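PDB 2PT5: shikimate kinase from Aquifex aeolicus, which probably catalyses the transfer of a phosphoryl group from ATP to the 3-hydroxyl of shikimate, a step in the biosynthesis of chorismate and the aromatic amino acids. Local coordinates for residues Ile3-Phe8 against Val97-Pro102; Arg93-Phe98 against Lys139-Val144. All blocks are in the same frame, centred on the assembly; numbering follows the deposited sequence.

Contact 1: Ile3-Phe8 against Val97-Pro102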
loop_
_atom_site.group_PDB
_atom_site.type_symbol
_atom_site.label_atom_id
_atom_site.label_comp_id
_atom_site.label_asym_id
_atom_site.label_seq_id
_atom_site.Cartn_x
_atom_site.Cartn_y
_atom_site.Cartn_z
ATOM N N ILE A 3 -10.897 4.541 -1.875
ATOM C CA ILE A 3 -10.458 3.160 -1.719
ATOM C C ILE A 3 -8.958 3.107 -1.457
ATOM O O ILE A 3 -8.153 3.567 -2.272
ATOM C CB ILE A 3 -10.773 2.346 -2.979
ATOM C CG1 ILE A 3 -12.286 2.339 -3.226
ATOM C CG2 ILE A 3 -10.240 0.928 -2.830
ATOM C CD1 ILE A 3 -12.660 1.826 -4.609
ATOM N N TYR A 4 -8.577 2.537 -0.324
ATOM C CA TYR A 4 -7.161 2.453 0.007
ATOM C C TYR A 4 -6.610 1.050 -0.156
ATOM O O TYR A 4 -7.206 0.085 0.321
ATOM C CB TYR A 4 -6.925 2.927 1.442
ATOM C CG TYR A 4 -7.418 4.330 1.708
ATOM C CD1 TYR A 4 -8.711 4.559 2.173
ATOM C CD2 TYR A 4 -6.588 5.432 1.487
ATOM C CE1 TYR A 4 -9.171 5.862 2.415
ATOM C CE2 TYR A 4 -7.037 6.737 1.722
ATOM C CZ TYR A 4 -8.330 6.946 2.190
ATOM O OH TYR A 4 -8.778 8.234 2.435
ATOM N N LEU A 5 -5.468 0.940 -0.828
ATOM C CA LEU A 5 -4.840 -0.362 -1.023
ATOM C C LEU A 5 -3.630 -0.451 -0.104
ATOM O O LEU A 5 -2.786 0.434 -0.102
ATOM C CB LEU A 5 -4.403 -0.542 -2.479
ATOM C CG LEU A 5 -5.482 -0.413 -3.559
ATOM C CD1 LEU A 5 -4.871 -0.774 -4.904
ATOM C CD2 LEU A 5 -6.671 -1.312 -3.246
ATOM N N ILE A 6 -3.552 -1.519 0.683
ATOM C CA ILE A 6 -2.439 -1.685 1.604
ATOM C C ILE A 6 -1.837 -3.073 1.461
ATOM O O ILE A 6 -2.489 -3.998 0.974
ATOM C CB ILE A 6 -2.895 -1.456 3.071
ATOM C CG1 ILE A 6 -3.776 -2.613 3.549
ATOM C CG2 ILE A 6 -3.688 -0.164 3.165
ATOM C CD1 ILE A 6 -4.355 -2.414 4.953
ATOM N N GLY A 7 -0.585 -3.210 1.881
ATOM C CA GLY A 7 0.090 -4.491 1.792
ATOM C C GLY A 7 1.562 -4.273 1.504
ATOM O O GLY A 7 2.027 -3.127 1.443
ATOM N N PHE A 8 2.301 -5.361 1.309
ATOM C CA PHE A 8 3.724 -5.239 1.037
ATOM C C PHE A 8 3.991 -4.668 -0.359
ATOM O O PHE A 8 3.152 -4.750 -1.266
ATOM C CB PHE A 8 4.433 -6.595 1.221
ATOM C CG PHE A 8 4.316 -7.152 2.616
ATOM C CD1 PHE A 8 3.349 -8.113 2.923
ATOM C CD2 PHE A 8 5.134 -6.679 3.639
ATOM C CE1 PHE A 8 3.196 -8.597 4.232
ATOM C CE2 PHE A 8 4.992 -7.155 4.948
ATOM C CZ PHE A 8 4.017 -8.118 5.243
ATOM N N VAL A 97 -8.351 -1.885 1.589
ATOM C CA VAL A 97 -8.233 -3.195 0.957
ATOM C C VAL A 97 -6.829 -3.761 1.090
ATOM O O VAL A 97 -5.858 -3.166 0.612
ATOM C CB VAL A 97 -8.570 -3.126 -0.555
ATOM C CG1 VAL A 97 -8.581 -4.520 -1.146
ATOM C CG2 VAL A 97 -9.916 -2.443 -0.765
ATOM N N PHE A 98 -6.734 -4.926 1.718
ATOM C CA PHE A 98 -5.448 -5.574 1.912
ATOM C C PHE A 98 -5.231 -6.629 0.840
ATOM O O PHE A 98 -5.970 -7.607 0.751
ATOM C CB PHE A 98 -5.377 -6.201 3.321
ATOM C CG PHE A 98 -4.159 -7.075 3.562
ATOM C CD1 PHE A 98 -2.932 -6.794 2.961
ATOM C CD2 PHE A 98 -4.241 -8.168 4.431
ATOM C CE1 PHE A 98 -1.808 -7.582 3.217
ATOM C CE2 PHE A 98 -3.119 -8.967 4.698
ATOM C CZ PHE A 98 -1.901 -8.674 4.092
ATOM N N ILE A 99 -4.229 -6.400 0.002
ATOM C CA ILE A 99 -3.885 -7.347 -1.048
ATOM C C ILE A 99 -2.814 -8.218 -0.406
ATOM O O ILE A 99 -1.640 -7.845 -0.316
ATOM C CB ILE A 99 -3.344 -6.619 -2.279
ATOM C CG1 ILE A 99 -4.425 -5.677 -2.818
ATOM C CG2 ILE A 99 -2.926 -7.627 -3.329
ATOM C CD1 ILE A 99 -3.944 -4.730 -3.919
ATOM N N ASP A 100 -3.257 -9.383 0.048
ATOM C CA ASP A 100 -2.432 -10.344 0.772
ATOM C C ASP A 100 -1.640 -11.364 -0.042
ATOM O O ASP A 100 -2.200 -12.070 -0.869
ATOM C CB ASP A 100 -3.346 -11.100 1.743
ATOM C CG ASP A 100 -2.581 -11.913 2.766
ATOM O OD1 ASP A 100 -3.145 -12.914 3.249
ATOM O OD2 ASP A 100 -1.436 -11.543 3.102
ATOM N N ILE A 101 -0.334 -11.429 0.206
ATOM C CA ILE A 101 0.533 -12.418 -0.432
ATOM C C ILE A 101 1.251 -13.160 0.699
ATOM O O ILE A 101 1.634 -12.555 1.708
ATOM C CB ILE A 101 1.609 -11.786 -1.352
ATOM C CG1 ILE A 101 2.362 -10.690 -0.603
ATOM C CG2 ILE A 101 0.965 -11.270 -2.636
ATOM C CD1 ILE A 101 3.530 -10.107 -1.388
ATOM N N PRO A 102 1.427 -14.483 0.554
ATOM C CA PRO A 102 2.098 -15.322 1.555
ATOM C C PRO A 102 3.597 -15.031 1.650
ATOM O O PRO A 102 4.185 -14.465 0.726
ATOM C CB PRO A 102 1.804 -16.738 1.067
ATOM C CG PRO A 102 1.744 -16.565 -0.428
ATOM C CD PRO A 102 0.945 -15.294 -0.578
HETATM O O HOH W 1 0.715 -7.886 1.119
#

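Contact 2: Arg93-Phe98 against Lys139-Val144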
loop_
_atom_site.group_PDB
_atom_site.type_symbol
_atom_site.label_atom_id
_atom_site.label_comp_id
_atom_site.label_asym_id
_atom_site.label_seq_id
_atom_site.Cartn_x
_atom_site.Cartn_y
_atom_site.Cartn_z
ATOM N N ARG A 93 -12.383 7.504 6.127
ATOM C CA ARG A 93 -12.569 8.174 4.849
ATOM C C ARG A 93 -13.112 7.220 3.783
ATOM O O ARG A 93 -13.798 7.646 2.855
ATOM C CB ARG A 93 -11.246 8.796 4.386
ATOM C CG ARG A 93 -10.711 9.869 5.327
ATOM C CD ARG A 93 -11.697 11.027 5.421
ATOM N NE ARG A 93 -11.611 11.744 6.693
ATOM C CZ ARG A 93 -10.956 12.885 6.876
ATOM N NH1 ARG A 93 -10.942 13.450 8.070
ATOM N NH2 ARG A 93 -10.327 13.471 5.866
ATOM N N GLY A 94 -12.817 5.929 3.919
ATOM C CA GLY A 94 -13.306 4.978 2.942
ATOM C C GLY A 94 -13.063 3.511 3.245
ATOM O O GLY A 94 -13.010 3.093 4.405
ATOM N N THR A 95 -12.921 2.724 2.182
ATOM C CA THR A 95 -12.697 1.290 2.299
ATOM C C THR A 95 -11.219 0.959 2.125
ATOM O O THR A 95 -10.579 1.393 1.158
ATOM C CB THR A 95 -13.512 0.523 1.237
ATOM O OG1 THR A 95 -14.895 0.857 1.378
ATOM C CG2 THR A 95 -13.340 -0.987 1.399
ATOM N N THR A 96 -10.684 0.199 3.075
ATOM C CA THR A 96 -9.290 -0.207 3.048
ATOM C C THR A 96 -9.262 -1.629 2.520
ATOM O O THR A 96 -10.071 -2.465 2.923
ATOM C CB THR A 96 -8.645 -0.120 4.455
ATOM O OG1 THR A 96 -9.466 -0.796 5.418
ATOM C CG2 THR A 96 -8.488 1.335 4.869
ATOM N N VAL A 97 -8.351 -1.885 1.589
ATOM C CA VAL A 97 -8.233 -3.195 0.957
ATOM C C VAL A 97 -6.829 -3.761 1.090
ATOM O O VAL A 97 -5.858 -3.166 0.612
ATOM C CB VAL A 97 -8.570 -3.126 -0.555
ATOM C CG1 VAL A 97 -8.581 -4.520 -1.146
ATOM C CG2 VAL A 97 -9.916 -2.443 -0.765
ATOM N N PHE A 98 -6.734 -4.926 1.718
ATOM C CA PHE A 98 -5.448 -5.574 1.912
ATOM C C PHE A 98 -5.231 -6.629 0.840
ATOM O O PHE A 98 -5.970 -7.607 0.751
ATOM C CB PHE A 98 -5.377 -6.201 3.321
ATOM C CG PHE A 98 -4.159 -7.075 3.562
ATOM C CD1 PHE A 98 -2.932 -6.794 2.961
ATOM C CD2 PHE A 98 -4.241 -8.168 4.431
ATOM C CE1 PHE A 98 -1.808 -7.582 3.217
ATOM C CE2 PHE A 98 -3.119 -8.967 4.698
ATOM C CZ PHE A 98 -1.901 -8.674 4.092
ATOM N N LYS A 139 -6.073 -5.883 9.411
ATOM C CA LYS A 139 -7.148 -5.120 10.033
ATOM C C LYS A 139 -7.982 -4.391 8.978
ATOM O O LYS A 139 -8.910 -3.654 9.306
ATOM C CB LYS A 139 -6.562 -4.118 11.036
ATOM C CG LYS A 139 -5.851 -4.784 12.214
ATOM C CD LYS A 139 -5.245 -3.764 13.164
ATOM C CE LYS A 139 -4.720 -4.436 14.427
ATOM N NZ LYS A 139 -5.810 -5.130 15.170
ATOM N N ALA A 140 -7.652 -4.627 7.711
ATOM C CA ALA A 140 -8.333 -3.996 6.585
ATOM C C ALA A 140 -9.797 -4.412 6.439
ATOM O O ALA A 140 -10.170 -5.534 6.780
ATOM C CB ALA A 140 -7.579 -4.317 5.291
ATOM N N ASP A 141 -10.618 -3.507 5.918
ATOM C CA ASP A 141 -12.031 -3.788 5.702
ATOM C C ASP A 141 -12.165 -5.004 4.792
ATOM O O ASP A 141 -12.942 -5.925 5.066
ATOM C CB ASP A 141 -12.712 -2.591 5.035
ATOM C CG ASP A 141 -12.685 -1.352 5.900
ATOM O OD1 ASP A 141 -12.236 -0.290 5.417
ATOM O OD2 ASP A 141 -13.125 -1.441 7.065
ATOM N N ILE A 142 -11.394 -5.002 3.710
ATOM C CA ILE A 142 -11.438 -6.094 2.742
ATOM C C ILE A 142 -10.056 -6.705 2.522
ATOM O O ILE A 142 -9.053 -5.991 2.433
ATOM C CB ILE A 142 -11.974 -5.599 1.377
ATOM C CG1 ILE A 142 -13.300 -4.857 1.573
ATOM C CG2 ILE A 142 -12.179 -6.776 0.437
ATOM C CD1 ILE A 142 -13.815 -4.182 0.305
ATOM N N LYS A 143 -10.016 -8.029 2.429
ATOM C CA LYS A 143 -8.769 -8.755 2.218
ATOM C C LYS A 143 -8.926 -9.669 1.011
ATOM O O LYS A 143 -9.841 -10.471 0.963
ATOM C CB LYS A 143 -8.432 -9.592 3.459
ATOM C CG LYS A 143 -7.234 -10.524 3.287
ATOM C CD LYS A 143 -7.055 -11.438 4.503
ATOM C CE LYS A 143 -5.824 -12.324 4.373
ATOM N NZ LYS A 143 -5.874 -13.243 3.195
ATOM N N VAL A 144 -8.032 -9.542 0.035
ATOM C CA VAL A 144 -8.090 -10.366 -1.167
ATOM C C VAL A 144 -6.752 -11.053 -1.434
ATOM O O VAL A 144 -5.701 -10.566 -1.014
ATOM C CB VAL A 144 -8.474 -9.513 -2.405
ATOM C CG1 VAL A 144 -9.830 -8.851 -2.186
ATOM C CG2 VAL A 144 -7.414 -8.458 -2.656
#

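Contact 1: Ile3-Phe8 against Val97-Pro102
Leu-5 pairs with Val-97 and Ile-6 with Phe-98 as the parallel strands 3-6 and 97-100 run beside each other at 29°, joined by three backbone hydrogen bonds. Val-97 N donates to Tyr-4 O, Ile-6 N returns to Val-97 O at 2.8 Å, and Ile-99 N closes on Ile-6 O. The branched aliphatic residues Ile-3, Leu-5, Val-97 and Ile-99 share one face, where Ile-3 and Ile-99 touch helix 13-24. Leu-5 and Val-97 lie side by side, CD2 of the leucine 3.8 Å from CB of the valine, while the CD1 methyls of Leu-5 and Ile-99 meet where their side chains cross obliquely. On the other face CG1 of Ile-6, set between backbone N and carbonyl carbon (chi1 71°), leans on CB of Phe-98 at 3.9 Å. The Phe-98 ring turns its edge to the neighbouring backbone: CD1 lies 3.5 Å from Ile-6 O, which sits near the ring plane, and CE1 approaches CA of Gly-7. A side chain on Gly-7 would collide with Ile-99 O and jam against Ile-6 O, so only glycine fits here. Past it the chains separate, and a water bridges them, accepting from Phe-8 N and donating to Ile-99 O at 2.8 Å. The Phe-8 ring meets Ile-101 CG1 obliquely and stacks on Phe-130. Every touching residue is buried: three backbone bonds and a water bridge pair polar main-chain atoms between the strands, while the side chains that meet are apolar. Strand 3-6 leads from this pairing into the ATP-binding P-loop, where Gly-7 O accepts a hydrogen bond from Lys-13, a predicted ATP-binding residue.

Contact 2: Arg93-Phe98 against Lys139-Val144
Thr-96 holds OG1 between its backbone N and carbonyl carbon (chi1 50°), and Asp-141 sets CG anti to its own carbonyl carbon (chi1 -63°); the two side chains cross at about a right angle, and each accepts from the other's backbone N. Asp-141 N donates almost straight to Thr-96 OG1 at 3.0 Å, and Thr-96 N donates to Asp-141 OD1 at 2.9 Å, using the anti lone pair of that oxygen. A weak bond from Thr-96 OG1 to Asp-141 OD1, 2.8 Å long, closes the exchange. An alanine at Thr-96 would probably leave Asp-141 N without the hydroxyl that accepts from it, and the carboxylate, gripped across this contact by the backbone N alone, freer to turn. Beyond this pair regular parallel pairing takes over: Ile-142 N to Thr-96 O, Phe-98 N to Ile-142 O at 2.7 Å, and Val-144 N to Phe-98 O at 2.9 Å. Ala-140 is small enough to bring CB within 3.5 Å of Phe-98 CB. Lys-143 runs alongside Phe-98, with Lys-143 CG 4.0 Å from Phe-98 CD2. Its long chain carries NZ on to a salt bridge with Asp-100. Ile-142 and Val-144 turn instead to helix 150-162, where branched hydrocarbon suits the buried face. Strand 142-145 thus forms the outermost strand of a parallel sheet with order 2-3-1-4-5, as in the P-loop kinases related to nucleoside monophosphate kinases.

Strand 95-100 belongs to both contacts: contact 1 joins it to strand 2-6 in the middle of the sheet, contact 2 to the outermost strand 142-145. Val-97 and Phe-98 are shared, so each has a neighbour on both flanks. Contact 1 is wholly buried and its side-chain chemistry is aliphatic and aromatic, whereas contact 2 is partly open and adds a threonine-aspartate exchange and an exposed lysine, whose charge pair ties the outer strand to the end of strand 95-100. The two also touch directly: Tyr-4 N probably donates to Thr-95 O, and Ile-6 CD1 packs on Ala-140 CB. Only contact 1 includes part of the P-loop.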